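Local coordinates for protein lysine/ornithine decarboxylase (Vibrio vulnificus, PDB 2PLJ) that catalyses the decarboxylation of lysine and ornithine, probably through a pyridoxal phosphate cofactor, to give cadaverine and putrescine, at residues H23-F28 and R401-A406; V120-T125 and L141-N146; H129-D134 and V149-N154; E227-C232 and E276-L281; I350-S355 and I369-L374. One frame throughout, in Å; residues are numbered along the deposited sequence.

Contact 1 (H23-F28 and R401-A406)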
# COMPACT_ATOMS: atom_id res chain seq x y z
N HIS A 23 10.39 12.01 4.01
CA HIS A 23 9.19 12.01 4.90
C HIS A 23 9.57 11.99 6.40
O HIS A 23 8.82 11.49 7.23
CB HIS A 23 8.29 10.80 4.59
CG HIS A 23 7.86 10.70 3.16
ND1 HIS A 23 8.35 9.76 2.29
CD2 HIS A 23 6.97 11.44 2.46
CE1 HIS A 23 7.79 9.92 1.10
NE2 HIS A 23 6.94 10.93 1.18
N SER A 24 10.73 12.53 6.75
CA SER A 24 11.17 12.47 8.15
C SER A 24 12.13 13.58 8.54
O SER A 24 12.94 14.04 7.72
CB SER A 24 11.83 11.11 8.47
OG SER A 24 12.01 10.93 9.89
N GLN A 25 12.05 14.00 9.79
CA GLN A 25 13.11 14.86 10.38
C GLN A 25 13.29 14.58 11.85
O GLN A 25 12.43 13.96 12.48
CB GLN A 25 12.84 16.34 10.16
CG GLN A 25 11.57 16.88 10.83
CD GLN A 25 11.39 18.38 10.54
OE1 GLN A 25 12.15 19.21 11.04
NE2 GLN A 25 10.43 18.72 9.70
N SER A 26 14.41 15.06 12.40
CA SER A 26 14.75 14.83 13.80
C SER A 26 14.68 16.08 14.65
O SER A 26 15.04 17.17 14.18
CB SER A 26 16.15 14.24 13.89
OG SER A 26 16.20 12.91 13.36
N ILE A 27 14.22 15.93 15.90
CA ILE A 27 14.36 16.99 16.91
C ILE A 27 15.55 16.61 17.76
O ILE A 27 15.49 15.66 18.55
CB ILE A 27 13.11 17.18 17.81
CG1 ILE A 27 11.89 17.59 16.96
CG2 ILE A 27 13.40 18.22 18.93
CD1 ILE A 27 10.56 17.68 17.75
N PHE A 28 16.65 17.35 17.57
CA PHE A 28 17.86 17.13 18.34
C PHE A 28 17.96 18.14 19.48
O PHE A 28 18.77 18.00 20.40
CB PHE A 28 19.08 17.27 17.43
CG PHE A 28 19.23 16.17 16.43
CD1 PHE A 28 19.55 14.86 16.85
CD2 PHE A 28 19.11 16.43 15.06
CE1 PHE A 28 19.73 13.83 15.90
CE2 PHE A 28 19.29 15.42 14.11
CZ PHE A 28 19.58 14.10 14.53
N ARG A 401 2.35 11.83 2.52
CA ARG A 401 2.52 10.83 3.55
C ARG A 401 2.73 11.56 4.88
O ARG A 401 3.30 12.65 4.92
CB ARG A 401 3.75 9.94 3.27
CG ARG A 401 3.60 9.06 2.01
CD ARG A 401 4.71 8.08 1.95
NE ARG A 401 4.84 7.46 0.64
CZ ARG A 401 5.55 6.35 0.42
NH1 ARG A 401 6.16 5.77 1.44
NH2 ARG A 401 5.63 5.81 -0.79
N ALA A 402 2.30 10.94 5.97
CA ALA A 402 2.67 11.44 7.29
C ALA A 402 4.18 11.62 7.41
O ALA A 402 4.95 10.77 6.92
CB ALA A 402 2.18 10.47 8.36
N GLN A 403 4.58 12.72 8.03
CA GLN A 403 5.99 12.98 8.30
C GLN A 403 6.36 12.34 9.64
O GLN A 403 5.66 12.52 10.65
CB GLN A 403 6.24 14.49 8.37
CG GLN A 403 7.73 14.81 8.49
CD GLN A 403 8.08 16.28 8.47
OE1 GLN A 403 9.25 16.62 8.40
NE2 GLN A 403 7.06 17.16 8.52
N THR A 404 7.46 11.61 9.66
CA THR A 404 7.96 11.06 10.92
C THR A 404 8.85 12.08 11.65
O THR A 404 9.75 12.67 11.06
CB THR A 404 8.71 9.72 10.67
OG1 THR A 404 7.78 8.72 10.22
CG2 THR A 404 9.35 9.19 11.95
N ILE A 405 8.58 12.28 12.93
CA ILE A 405 9.39 13.18 13.75
C ILE A 405 10.15 12.32 14.77
O ILE A 405 9.52 11.66 15.60
CB ILE A 405 8.54 14.23 14.51
CG1 ILE A 405 7.58 14.98 13.55
CG2 ILE A 405 9.49 15.20 15.23
CD1 ILE A 405 8.29 15.68 12.41
N ALA A 406 11.49 12.32 14.69
CA ALA A 406 12.30 11.43 15.55
C ALA A 406 12.71 12.21 16.79
O ALA A 406 13.34 13.30 16.68
CB ALA A 406 13.54 10.92 14.80
O HOH W 1 7.29 8.85 7.60
O HOH W 2 4.49 12.29 0.66

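Contact 2 (V120-T125 and L141-N146)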
# COMPACT_ATOMS: atom_id res chain seq x y z
N VAL A 120 26.95 1.09 9.91
CA VAL A 120 26.85 -0.23 10.51
C VAL A 120 27.95 -1.12 9.90
O VAL A 120 28.01 -1.26 8.68
CB VAL A 120 25.48 -0.87 10.27
CG1 VAL A 120 25.46 -2.33 10.81
CG2 VAL A 120 24.36 -0.00 10.92
N PRO A 121 28.80 -1.71 10.76
CA PRO A 121 29.81 -2.66 10.27
C PRO A 121 29.10 -3.89 9.69
O PRO A 121 28.16 -4.41 10.30
CB PRO A 121 30.57 -3.04 11.55
CG PRO A 121 30.38 -1.91 12.48
CD PRO A 121 28.94 -1.48 12.21
N ALA A 122 29.57 -4.37 8.55
CA ALA A 122 28.91 -5.49 7.87
C ALA A 122 28.88 -6.76 8.74
O ALA A 122 27.99 -7.61 8.58
CB ALA A 122 29.61 -5.79 6.54
N ASP A 123 29.85 -6.89 9.64
CA ASP A 123 29.90 -8.09 10.50
C ASP A 123 28.75 -8.16 11.51
O ASP A 123 28.53 -9.21 12.16
CB ASP A 123 31.27 -8.26 11.16
CG ASP A 123 31.62 -7.17 12.17
OD1 ASP A 123 30.80 -6.28 12.47
OD2 ASP A 123 32.77 -7.22 12.67
N LEU A 124 28.00 -7.06 11.62
CA LEU A 124 26.80 -7.06 12.48
C LEU A 124 25.53 -7.43 11.72
O LEU A 124 24.43 -7.36 12.29
CB LEU A 124 26.60 -5.68 13.15
CG LEU A 124 27.68 -5.23 14.14
CD1 LEU A 124 27.26 -3.86 14.72
CD2 LEU A 124 27.87 -6.22 15.24
N THR A 125 25.68 -7.83 10.47
CA THR A 125 24.53 -8.01 9.58
C THR A 125 24.42 -9.43 9.06
O THR A 125 25.43 -10.16 8.91
CB THR A 125 24.51 -7.00 8.39
OG1 THR A 125 25.49 -7.36 7.41
CG2 THR A 125 24.73 -5.53 8.87
N LEU A 141 27.29 -8.70 -0.77
CA LEU A 141 28.71 -9.06 -0.63
C LEU A 141 29.62 -7.83 -0.76
O LEU A 141 30.62 -7.73 -0.04
CB LEU A 141 29.10 -10.11 -1.67
CG LEU A 141 28.67 -11.55 -1.29
CD1 LEU A 141 29.03 -12.45 -2.48
CD2 LEU A 141 29.39 -12.05 -0.02
N ALA A 142 29.27 -6.90 -1.65
CA ALA A 142 30.06 -5.69 -1.84
C ALA A 142 30.13 -4.83 -0.57
O ALA A 142 31.19 -4.27 -0.26
CB ALA A 142 29.53 -4.85 -3.02
N TYR A 143 29.02 -4.74 0.16
CA TYR A 143 28.96 -4.11 1.46
C TYR A 143 29.79 -4.89 2.48
O TYR A 143 30.47 -4.31 3.31
CB TYR A 143 27.51 -4.03 1.91
CG TYR A 143 27.29 -3.75 3.36
CD1 TYR A 143 27.79 -2.60 3.98
CD2 TYR A 143 26.53 -4.64 4.12
CE1 TYR A 143 27.55 -2.36 5.34
CE2 TYR A 143 26.28 -4.42 5.46
CZ TYR A 143 26.79 -3.29 6.07
OH TYR A 143 26.51 -3.09 7.40
N GLY A 144 29.72 -6.21 2.39
CA GLY A 144 30.53 -7.12 3.23
C GLY A 144 29.69 -8.14 3.99
O GLY A 144 30.24 -9.03 4.69
N CYS A 145 28.38 -8.05 3.82
CA CYS A 145 27.46 -9.02 4.39
C CYS A 145 27.66 -10.35 3.67
O CYS A 145 27.48 -10.43 2.44
CB CYS A 145 26.01 -8.54 4.26
SG CYS A 145 24.84 -9.71 4.98
N ASN A 146 28.02 -11.38 4.43
CA ASN A 146 28.37 -12.68 3.84
C ASN A 146 27.57 -13.87 4.37
O ASN A 146 27.92 -15.03 4.12
CB ASN A 146 29.88 -12.93 3.97
CG ASN A 146 30.36 -12.87 5.41
OD1 ASN A 146 29.61 -13.11 6.35
ND2 ASN A 146 31.64 -12.53 5.59
O HOH W 3 27.85 -10.47 7.55

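Contact 3 (H129-D134 and V149-N154)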
# COMPACT_ATOMS: atom_id res chain seq x y z
N HIS A 129 16.85 -12.83 3.01
CA HIS A 129 15.81 -13.05 2.00
C HIS A 129 16.10 -14.41 1.37
O HIS A 129 17.20 -14.60 0.85
CB HIS A 129 15.80 -11.97 0.93
CG HIS A 129 14.58 -12.06 0.09
ND1 HIS A 129 13.74 -10.99 -0.15
CD2 HIS A 129 14.00 -13.13 -0.51
CE1 HIS A 129 12.72 -11.39 -0.90
NE2 HIS A 129 12.86 -12.68 -1.12
N PRO A 130 15.14 -15.37 1.46
CA PRO A 130 15.47 -16.69 0.90
C PRO A 130 15.58 -16.77 -0.61
O PRO A 130 16.17 -17.73 -1.11
CB PRO A 130 14.30 -17.60 1.39
CG PRO A 130 13.66 -16.83 2.54
CD PRO A 130 13.82 -15.36 2.11
N ILE A 131 15.07 -15.77 -1.34
CA ILE A 131 15.05 -15.90 -2.81
C ILE A 131 15.64 -14.66 -3.47
O ILE A 131 15.04 -13.57 -3.42
CB ILE A 131 13.62 -16.13 -3.34
CG1 ILE A 131 12.98 -17.34 -2.64
CG2 ILE A 131 13.65 -16.25 -4.89
CD1 ILE A 131 13.50 -18.73 -3.04
N LYS A 132 16.81 -14.84 -4.08
CA LYS A 132 17.62 -13.70 -4.43
C LYS A 132 18.07 -13.77 -5.88
O LYS A 132 18.43 -14.84 -6.39
CB LYS A 132 18.86 -13.62 -3.53
CG LYS A 132 18.57 -13.42 -2.02
CD LYS A 132 19.79 -13.74 -1.12
CE LYS A 132 20.10 -15.26 -1.09
NZ LYS A 132 18.88 -16.12 -0.82
N ARG A 133 18.08 -12.61 -6.53
CA ARG A 133 18.71 -12.53 -7.84
C ARG A 133 20.23 -12.46 -7.64
O ARG A 133 20.69 -12.05 -6.56
CB ARG A 133 18.24 -11.27 -8.58
CG ARG A 133 16.73 -11.30 -8.79
CD ARG A 133 16.22 -9.91 -9.10
NE ARG A 133 16.34 -9.08 -7.92
CZ ARG A 133 15.70 -7.92 -7.75
NH1 ARG A 133 14.93 -7.43 -8.71
NH2 ARG A 133 15.87 -7.23 -6.61
N ASP A 134 20.98 -12.83 -8.67
CA ASP A 134 22.44 -12.76 -8.57
C ASP A 134 22.87 -11.38 -8.05
O ASP A 134 23.70 -11.30 -7.11
CB ASP A 134 23.13 -13.11 -9.89
CG ASP A 134 24.63 -13.14 -9.77
OD1 ASP A 134 25.15 -13.97 -8.98
OD2 ASP A 134 25.29 -12.32 -10.44
N VAL A 149 20.53 -16.79 3.38
CA VAL A 149 19.62 -17.89 3.68
C VAL A 149 19.29 -18.63 2.40
O VAL A 149 19.09 -17.99 1.33
CB VAL A 149 18.28 -17.34 4.31
CG1 VAL A 149 17.13 -18.39 4.23
CG2 VAL A 149 18.50 -16.80 5.74
N VAL A 150 19.19 -19.95 2.48
CA VAL A 150 18.62 -20.76 1.40
C VAL A 150 17.57 -21.69 1.97
O VAL A 150 17.67 -22.11 3.12
CB VAL A 150 19.69 -21.54 0.61
CG1 VAL A 150 20.68 -20.56 -0.03
CG2 VAL A 150 20.40 -22.58 1.50
N ASP A 151 16.57 -22.01 1.15
CA ASP A 151 15.60 -23.05 1.53
C ASP A 151 15.32 -24.05 0.41
O ASP A 151 14.36 -24.85 0.48
CB ASP A 151 14.32 -22.40 2.07
CG ASP A 151 13.43 -21.79 0.97
OD1 ASP A 151 13.75 -21.90 -0.25
OD2 ASP A 151 12.39 -21.20 1.35
N ASN A 152 16.15 -24.02 -0.63
CA ASN A 152 15.99 -24.95 -1.72
C ASN A 152 17.27 -25.08 -2.56
O ASN A 152 18.18 -24.24 -2.47
CB ASN A 152 14.73 -24.60 -2.55
CG ASN A 152 14.94 -23.39 -3.45
OD1 ASN A 152 15.67 -23.48 -4.44
ND2 ASN A 152 14.28 -22.27 -3.13
N LEU A 153 17.33 -26.14 -3.36
CA LEU A 153 18.52 -26.46 -4.13
C LEU A 153 18.79 -25.47 -5.26
O LEU A 153 19.95 -25.23 -5.62
CB LEU A 153 18.47 -27.90 -4.64
CG LEU A 153 18.68 -28.97 -3.55
CD1 LEU A 153 18.41 -30.40 -4.08
CD2 LEU A 153 20.09 -28.90 -2.94
N ASN A 154 17.72 -24.90 -5.82
CA ASN A 154 17.82 -23.90 -6.89
C ASN A 154 18.55 -22.67 -6.34
O ASN A 154 19.45 -22.13 -6.97
CB ASN A 154 16.41 -23.55 -7.38
CG ASN A 154 16.37 -22.44 -8.43
OD1 ASN A 154 16.47 -21.25 -8.11
ND2 ASN A 154 16.14 -22.83 -9.68
O HOH W 4 19.67 -14.43 2.03
O HOH W 5 15.92 -20.42 -0.98

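Contact 4 (E227-C232 and E276-L281)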
# COMPACT_ATOMS: atom_id res chain seq x y z
N GLU A 227 8.77 -26.04 19.51
CA GLU A 227 8.71 -27.18 18.59
C GLU A 227 9.73 -27.04 17.47
O GLU A 227 10.37 -28.04 17.10
CB GLU A 227 7.32 -27.37 17.98
CG GLU A 227 6.18 -27.71 18.95
CD GLU A 227 4.91 -28.19 18.22
OE1 GLU A 227 4.67 -27.75 17.06
OE2 GLU A 227 4.15 -28.99 18.81
N ALA A 228 9.87 -25.82 16.95
CA ALA A 228 10.86 -25.52 15.92
C ALA A 228 12.27 -25.77 16.42
O ALA A 228 13.09 -26.36 15.72
CB ALA A 228 10.70 -24.05 15.42
N ILE A 229 12.55 -25.33 17.64
CA ILE A 229 13.89 -25.48 18.22
C ILE A 229 14.26 -26.97 18.39
O ILE A 229 15.36 -27.42 18.00
CB ILE A 229 14.03 -24.69 19.54
CG1 ILE A 229 13.98 -23.17 19.26
CG2 ILE A 229 15.33 -25.08 20.27
CD1 ILE A 229 13.68 -22.29 20.48
N HIS A 230 13.31 -27.75 18.92
CA HIS A 230 13.52 -29.20 19.03
C HIS A 230 13.80 -29.80 17.65
O HIS A 230 14.74 -30.57 17.51
CB HIS A 230 12.30 -29.90 19.62
CG HIS A 230 12.03 -29.58 21.05
ND1 HIS A 230 13.03 -29.33 21.97
CD2 HIS A 230 10.86 -29.53 21.75
CE1 HIS A 230 12.49 -29.11 23.16
NE2 HIS A 230 11.17 -29.22 23.05
N THR A 231 13.03 -29.42 16.63
CA THR A 231 13.23 -29.99 15.30
C THR A 231 14.60 -29.64 14.72
O THR A 231 15.32 -30.52 14.24
CB THR A 231 12.10 -29.64 14.36
OG1 THR A 231 10.92 -30.31 14.83
CG2 THR A 231 12.39 -30.15 12.94
N CYS A 232 14.98 -28.37 14.84
CA CYS A 232 16.30 -27.93 14.42
C CYS A 232 17.41 -28.68 15.16
O CYS A 232 18.41 -29.07 14.54
CB CYS A 232 16.45 -26.41 14.59
SG CYS A 232 15.41 -25.59 13.37
N GLU A 276 14.29 -22.45 27.62
CA GLU A 276 14.41 -23.85 28.04
C GLU A 276 14.74 -24.77 26.88
O GLU A 276 15.61 -25.63 27.01
CB GLU A 276 13.12 -24.30 28.72
CG GLU A 276 12.85 -23.58 30.01
CD GLU A 276 11.49 -23.94 30.59
OE1 GLU A 276 11.14 -25.15 30.62
OE2 GLU A 276 10.76 -23.00 31.01
N ALA A 277 14.05 -24.58 25.76
CA ALA A 277 14.32 -25.38 24.55
C ALA A 277 15.75 -25.16 24.03
O ALA A 277 16.44 -26.10 23.65
CB ALA A 277 13.28 -25.10 23.47
N LEU A 278 16.20 -23.91 24.10
CA LEU A 278 17.53 -23.55 23.63
C LEU A 278 18.62 -24.19 24.45
O LEU A 278 19.69 -24.54 23.92
CB LEU A 278 17.69 -22.02 23.66
CG LEU A 278 16.88 -21.24 22.61
CD1 LEU A 278 17.06 -19.74 22.82
CD2 LEU A 278 17.32 -21.63 21.19
N SER A 279 18.35 -24.33 25.74
CA SER A 279 19.28 -24.94 26.69
C SER A 279 19.64 -26.39 26.34
O SER A 279 20.66 -26.94 26.81
CB SER A 279 18.73 -24.83 28.11
OG SER A 279 17.89 -25.93 28.43
N LEU A 280 18.81 -27.03 25.52
CA LEU A 280 19.07 -28.43 25.13
C LEU A 280 20.07 -28.53 23.99
O LEU A 280 20.57 -29.63 23.71
CB LEU A 280 17.77 -29.16 24.78
CG LEU A 280 16.78 -29.30 25.94
CD1 LEU A 280 15.46 -29.93 25.48
CD2 LEU A 280 17.39 -30.10 27.10
N LEU A 281 20.36 -27.39 23.33
CA LEU A 281 21.34 -27.35 22.24
C LEU A 281 22.76 -27.63 22.75
O LEU A 281 23.05 -27.35 23.92
CB LEU A 281 21.31 -26.00 21.51
CG LEU A 281 20.04 -25.60 20.74
CD1 LEU A 281 20.03 -24.09 20.52
CD2 LEU A 281 19.92 -26.34 19.41
O HOH W 6 15.59 -28.15 21.78

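Contact 5 (I350-S355 and I369-L374)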
# COMPACT_ATOMS: atom_id res chain seq x y z
N ILE A 350 -20.50 9.84 20.70
CA ILE A 350 -21.36 9.76 19.51
C ILE A 350 -20.86 8.63 18.59
O ILE A 350 -19.65 8.50 18.37
CB ILE A 350 -21.40 11.14 18.75
CG1 ILE A 350 -21.89 12.25 19.69
CG2 ILE A 350 -22.31 11.08 17.52
CD1 ILE A 350 -21.72 13.69 19.15
N PRO A 351 -21.80 7.79 18.08
CA PRO A 351 -21.42 6.79 17.06
C PRO A 351 -20.80 7.46 15.84
O PRO A 351 -21.44 8.35 15.23
CB PRO A 351 -22.76 6.15 16.68
CG PRO A 351 -23.64 6.36 17.90
CD PRO A 351 -23.24 7.72 18.41
N SER A 352 -19.59 7.04 15.51
CA SER A 352 -18.78 7.73 14.51
C SER A 352 -18.09 6.76 13.58
O SER A 352 -18.01 5.56 13.86
CB SER A 352 -17.74 8.62 15.20
OG SER A 352 -18.35 9.49 16.14
N VAL A 353 -17.62 7.30 12.47
CA VAL A 353 -16.80 6.57 11.50
C VAL A 353 -15.56 7.41 11.25
O VAL A 353 -15.65 8.63 11.03
CB VAL A 353 -17.55 6.36 10.16
CG1 VAL A 353 -16.68 5.66 9.14
CG2 VAL A 353 -18.87 5.61 10.37
N LEU A 354 -14.40 6.76 11.27
CA LEU A 354 -13.15 7.41 10.93
C LEU A 354 -12.73 6.94 9.55
O LEU A 354 -12.39 5.75 9.36
CB LEU A 354 -12.05 7.11 11.97
CG LEU A 354 -12.27 7.67 13.38
CD1 LEU A 354 -11.16 7.17 14.30
CD2 LEU A 354 -12.33 9.23 13.38
N SER A 355 -12.74 7.89 8.60
CA SER A 355 -12.41 7.65 7.20
C SER A 355 -11.03 8.23 6.89
O SER A 355 -10.63 9.23 7.49
CB SER A 355 -13.44 8.39 6.31
OG SER A 355 -12.96 8.42 4.97
N ILE A 369 -17.00 3.57 15.85
CA ILE A 369 -16.21 3.97 17.01
C ILE A 369 -16.93 5.10 17.74
O ILE A 369 -17.43 6.05 17.10
CB ILE A 369 -14.78 4.40 16.58
CG1 ILE A 369 -13.92 4.79 17.80
CG2 ILE A 369 -14.85 5.50 15.52
CD1 ILE A 369 -12.37 4.84 17.49
N LEU A 370 -17.01 5.00 19.07
CA LEU A 370 -17.62 6.07 19.87
C LEU A 370 -16.62 7.17 20.16
O LEU A 370 -15.52 6.92 20.65
CB LEU A 370 -18.20 5.53 21.19
CG LEU A 370 -19.31 4.48 21.08
CD1 LEU A 370 -19.64 3.90 22.45
CD2 LEU A 370 -20.56 5.05 20.42
N LEU A 371 -17.00 8.40 19.82
CA LEU A 371 -16.12 9.54 19.99
C LEU A 371 -16.89 10.77 20.43
O LEU A 371 -18.07 10.94 20.06
CB LEU A 371 -15.38 9.88 18.69
CG LEU A 371 -14.47 8.86 17.99
CD1 LEU A 371 -14.01 9.47 16.68
CD2 LEU A 371 -13.22 8.48 18.84
N PRO A 372 -16.24 11.65 21.20
CA PRO A 372 -16.84 12.94 21.44
C PRO A 372 -16.98 13.71 20.11
O PRO A 372 -16.30 13.37 19.12
CB PRO A 372 -15.86 13.64 22.39
CG PRO A 372 -14.60 12.92 22.25
CD PRO A 372 -14.91 11.51 21.84
N LYS A 373 -17.86 14.70 20.08
CA LYS A 373 -17.99 15.56 18.90
C LYS A 373 -16.66 16.28 18.63
O LYS A 373 -16.12 16.95 19.51
CB LYS A 373 -19.13 16.57 19.06
CG LYS A 373 -19.30 17.54 17.90
CD LYS A 373 -19.58 16.82 16.57
CE LYS A 373 -19.91 17.80 15.44
NZ LYS A 373 -18.83 18.77 15.06
N LEU A 374 -16.15 16.11 17.41
CA LEU A 374 -14.92 16.76 16.97
C LEU A 374 -15.20 17.87 15.97
O LEU A 374 -16.11 17.77 15.15
CB LEU A 374 -14.01 15.74 16.30
CG LEU A 374 -13.66 14.50 17.13
CD1 LEU A 374 -12.79 13.60 16.27
CD2 LEU A 374 -12.96 14.90 18.44
O HOH W 7 -18.35 12.16 17.26

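Contact 1 (H23-F28 and R401-A406)
S24, Q25 and S26 pair with T404, I405 and A406 as neighbouring parallel strands. The backbone seam is the tight part. T404 N donates to H23 O, and Q25 N to T404 O at 2.9 Å. A406 N then bonds to Q25 O, and I27 N to A406 O at 2.9 Å. On the face of T404 and A406, S26 OG lies 3.6 Å from A406 CB, and S24 OG hydrogen-bonds to H90. On the other face I27 CD1 packs on I405 CG2 at 3.7 Å, next to F53. The strand 24-26 is thereby added to the edge of strand 403-407, in the beta-barrel domain of this family.

The solvent side is looser and more polar. Q25 NE2 bonds to Q403 OE1 at 2.7 Å, with the two amide planes turned 42° apart. The Q403 chain is extended, with CG anti to the backbone N (chi1 -173°), which carries its amide out to Q25. At the end of the seam R401 CD sits over one face of the H23 ring, 3.8 Å from its centroid. The guanidinium lies almost parallel to that ring, and its NH2 forms salt bridges with D395 of its own chain and D395 of the second subunit.

Contact 2 (V120-T125 and L141-N146)
Y143 OH donates to V120 O at 2.7 Å, the one direct hydrogen bond between the two segments. The hydroxyl stands above the carbonyl plane of V120, 58° out of it, away from the usual lone-pair directions. CG of Y143 is anti to the backbone N (chi1 164°), and this sends the ring from the helix end across to the 120-125 turn.

Apolar contacts pack on that ring. A122 CB lies over one face, 3.9 Å from the Y143 centroid, in a CH-pi contact. T125 CG2 meets the ring at its edge, in plane, 3.4 Å from Y143 OH. V120 CG1 approaches the same hydroxyl. V112, V115 and A116 of helix 109-117 also touch Y143. The ring thus touches both the turn and that helix.

Both segments belong to the beta/alpha barrel. V120-T125 leads from helix 109-117 into strand 125-127, and L141-N146 ends helix 134-143 and leads to strand 147-150. G144 leaves the helix with positive phi (125°). It lies close against A122, whose CB is 3.5 Å from G144 C.

The remaining polar contacts centre on the short 3-10 segment 122-124. A122 O accepts from both T125 N and T125 OG1, the latter at 2.8 Å. This holds the T125 side chain with OG1 facing C145, 3.4 Å from C145 CB. A water takes a long bond from N146 N, at 3.3 Å, and lies within hydrogen-bonding distance of A122 O and T125 O.

Contact 3 (H129-D134 and V149-N154)
One ammonium ties the two segments of this contact: K132 NZ reaches V149 O at 2.9 Å in a hydrogen bond almost in line with the carbonyl. The contact lies at the C-terminal ends of two barrel strands, 125-127 and 147-150, the end where the cofactor sits in beta/alpha barrels of this family. The side chain of P130 is about 6 Å from the bound putrescine-cofactor adduct.

The same ammonium also donates to H129 O, at 2.8 Å. The K132 chain bends at chi3 (-70°) and chi4 (-49°), folding NZ back onto its own loop and the strand end. A salt bridge to E155 gives this buried nitrogen a charged partner. The carbonyls of H129 and V149 are thus tied together by one group.

Apolar contact is lighter. P130 CB and V149 CG1 lie side by side at 4.1 Å. I131 CD1 reaches the amide of N152, 3.6 Å from ND2, and the two side chains cross at about a right angle. I131 also packs on G308 of the second subunit.

Waters and second-shell groups fix the rest. One water spans H129 O and V149 N. A second donates to P130 O and to D151 OD1, and accepts from D151 N at 2.7 Å. D151 OD2 is held by the backbone N of G188, while D151 OD1 takes a bond from N152 ND2. N152 OD1 caps the start of helix 153-157 by accepting from E155 N.

Contact 4 (E227-C232 and E276-L281)
I229 packs against A277 and L278 where helix 223-241 meets the end of helix 267-278. Both are outer helices of the beta/alpha barrel, flanking its strands 249-251 and 286-289.

Apolar contacts make most of the interface. I229 CG2 lies 3.8 Å from A277 CB and 3.7 Å from A277 O. CG1 of I229 is anti to the carbonyl carbon (chi1 -68°) and carries CD1 to L278, while CG2 faces A277. There I229 CD1 meets L278 CD2 at 3.8 Å, the two side chains crossing at about a right angle. L278 also rests on V287, which joins this pair to the barrel wall. A277 further touches V226 of the facing helix. At the outer rim the H230 ring brings CE1 to within 3.9 Å of L280 CD1 and close to A277 CB.

No direct hydrogen bond crosses between the segments. The polar contacts lie within 276-281 or pass through water. S279 OG bonds to E276 O at 2.7 Å, and a type I turn runs from L278 to L281. One water bridges the helices: it donates to A277 O at 2.9 Å and lies 2.8 Å from H230 ND1.

Contact 5 (I350-S355 and I369-L374)
L354 CD2 meets L371 CD1 at 3.7 Å, and L354 CG lies 4.0 Å from I369 CG2. These three side chains form the apolar centre of an antiparallel strand pair, 349-355 with 369-372, in the beta-barrel domain. L340 of strand 340-342 touches both L354 and I369, and T342 touches L371. The short strand axes run 110° apart, so the pair is strongly twisted and the beta pairing is limited to I350, P351 and S352 against L371, L370 and I369.

I369 CG2 sits between the backbone N and the carbonyl carbon, while CG1 is anti to that nitrogen (chi1 -178°). CG2 therefore also touches S352 O. On the opposite face L370 CD2 lies against the P351 ring, 4.2 Å from P351 CG. At the end of the pair I350 CD1 packs on K373 CB.

The backbone bonds come next. I350 and L371 form a hydrogen-bonded pair, with I350 N to L371 O at 2.7 Å and L371 N to I350 O. S352 and I369 form another. I369 N donates to S352 O, but the return bond from S352 N to I369 O is weak, bent to 128° at the hydrogen.

At the polar edge the K373 chain bends to put NZ on L374 O, and NZ also bonds to Q309. A water donates to both L371 O and S352 OG, the latter at 2.9 Å. The S352 hydroxyl itself donates to I350 O at 2.8 Å, from the face of that carbonyl opposite to L371 N.

In the fold
Contact 1 joins the start of the modelled chain to a strand near its end, and the other four fall between its segments in sequence. Contacts 2, 3 and 4 belong to the beta/alpha barrel. Contacts 2 and 3 are closely linked: their segments alternate along the chain, share the unit formed by helix 134-143 and strand 147-150, and have centres 18 Å apart. Contact 4 follows on outer helices, about 25 Å from contact 3 between centres. Contacts 1 and 5 lie in the same mixed sheet of the beta-barrel domain, about 28 Å apart between centres. Contact 5 is about 48 Å from contact 3 between centres. The chain thus begins and ends in one domain, with the cofactor-binding barrel inserted between.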